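Local coordinates for sefir domain protein (Bacillus cereus F65185, PDB 5Y8E), which probably takes part in signalling through SEFIR-SEFIR interactions, being a bacterial member of the SEFIR family within the STIR clan, at residues A[41-44]-A[45-48]. Numbering follows the deposited sequence.
Sequences GVVG and HDRF
Val43 and Asp46 meet across a short 3-10 segment of two successive turns, a compact example of how a loop can be wound into a helix. The backbone forms the tight side. Asp46 N donates to Val43 O at 2.8 Å, and one residue on Arg47 N reaches Gly44 O at 3.1 Å. Arg47 doubles back over this segment: its CG packs 3.2 Å from Gly44 O, and the chain, extended from CG to NE, lays one guanidinium face over Gly44 CA, while Trp10 adds a cation-pi partner. Val42 CG1 rests 3.9 Å from Asp46 O.

The solvent side rests on fewer direct bonds. Val43 CG1, swung opposite its own backbone N (chi1 176°), sits close over one face of the ring of His45, an exposed residue, in a CH-pi contact 3.7 Å from the centroid. Asp46 occupies the N-cap position of helix 47-57, yet its carboxylate makes no capping bond. Instead Asp46 OD2 accepts from a water at 2.9 Å, and that water in turn accepts from Val43 N at 3.0 Å. Where strand 33-35 is linked to the helix, main-chain bonds thus set the turns, and the carboxylate's hydrogen-bonded link to Val43 runs through a water, beside a direct van der Waals touch.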
loop_
_atom_site.group_PDB
_atom_site.type_symbol
_atom_site.label_atom_id
_atom_site.label_comp_id
_atom_site.label_asym_id
_atom_site.label_seq_id
_atom_site.Cartn_x
_atom_site.Cartn_y
_atom_site.Cartn_z
ATOM N N GLY A 41 3.898 -12.160 -12.380
ATOM C CA GLY A 41 3.018 -13.242 -12.803
ATOM C C GLY A 41 2.565 -14.138 -11.664
ATOM O O GLY A 41 2.482 -15.366 -11.812
ATOM N N VAL A 42 2.274 -13.522 -10.522
ATOM C CA VAL A 42 1.921 -14.261 -9.313
ATOM C C VAL A 42 0.658 -15.109 -9.503
ATOM O O VAL A 42 -0.390 -14.612 -9.927
ATOM C CB VAL A 42 1.775 -13.313 -8.116
ATOM C CG1 VAL A 42 1.456 -14.094 -6.835
ATOM C CG2 VAL A 42 3.065 -12.500 -7.940
ATOM N N VAL A 43 0.784 -16.401 -9.211
ATOM C CA VAL A 43 -0.337 -17.334 -9.262
ATOM C C VAL A 43 -1.259 -17.029 -8.088
ATOM O O VAL A 43 -0.780 -16.704 -6.996
ATOM C CB VAL A 43 0.167 -18.791 -9.173
ATOM C CG1 VAL A 43 -0.997 -19.778 -9.114
ATOM C CG2 VAL A 43 1.062 -19.111 -10.358
ATOM N N GLY A 44 -2.567 -17.125 -8.310
ATOM C CA GLY A 44 -3.558 -16.820 -7.286
ATOM C C GLY A 44 -3.248 -17.376 -5.907
ATOM O O GLY A 44 -3.235 -16.628 -4.925
ATOM N N HIS A 45 -2.965 -18.674 -5.827
ATOM C CA HIS A 45 -2.745 -19.316 -4.528
ATOM C C HIS A 45 -1.354 -19.069 -3.942
ATOM O O HIS A 45 -1.005 -19.648 -2.912
ATOM C CB HIS A 45 -3.040 -20.818 -4.593
ATOM C CG HIS A 45 -2.145 -21.573 -5.522
ATOM N ND1 HIS A 45 -2.625 -22.268 -6.611
ATOM C CD2 HIS A 45 -0.802 -21.748 -5.527
ATOM C CE1 HIS A 45 -1.617 -22.834 -7.248
ATOM N NE2 HIS A 45 -0.499 -22.537 -6.611
ATOM N N ASP A 46 -0.568 -18.216 -4.600
ATOM C CA ASP A 46 0.719 -17.771 -4.062
ATOM C C ASP A 46 0.659 -16.315 -3.615
ATOM O O ASP A 46 1.681 -15.727 -3.261
ATOM C CB ASP A 46 1.831 -17.906 -5.114
ATOM C CG ASP A 46 2.171 -19.344 -5.429
ATOM O OD1 ASP A 46 2.077 -20.197 -4.523
ATOM O OD2 ASP A 46 2.544 -19.624 -6.589
ATOM N N ARG A 47 -0.535 -15.734 -3.632
ATOM C CA ARG A 47 -0.679 -14.305 -3.346
ATOM C C ARG A 47 -0.298 -13.927 -1.923
ATOM O O ARG A 47 0.314 -12.874 -1.704
ATOM C CB ARG A 47 -2.094 -13.839 -3.658
ATOM C CG ARG A 47 -2.295 -13.564 -5.127
ATOM C CD ARG A 47 -3.743 -13.366 -5.451
ATOM N NE ARG A 47 -3.883 -12.829 -6.797
ATOM C CZ ARG A 47 -5.003 -12.879 -7.509
ATOM N NH1 ARG A 47 -6.092 -13.450 -7.008
ATOM N NH2 ARG A 47 -5.029 -12.361 -8.726
ATOM N N PHE A 48 -0.671 -14.763 -0.974
ATOM C CA PHE A 48 -0.321 -14.486 0.423
ATOM C C PHE A 48 1.186 -14.529 0.594
ATOM O O PHE A 48 1.762 -13.647 1.124
ATOM C CB PHE A 48 -0.997 -15.474 1.369
ATOM C CG PHE A 48 -0.721 -15.214 2.816
ATOM C CD1 PHE A 48 -1.509 -14.393 3.543
ATOM C CD2 PHE A 48 0.312 -15.803 3.432
ATOM C CE1 PHE A 48 -1.275 -14.139 4.831
ATOM C CE2 PHE A 48 0.538 -15.582 4.785
ATOM C CZ PHE A 48 -0.264 -14.735 5.456
HETATM O O HOH W 1 3.456 -17.401 -8.165
#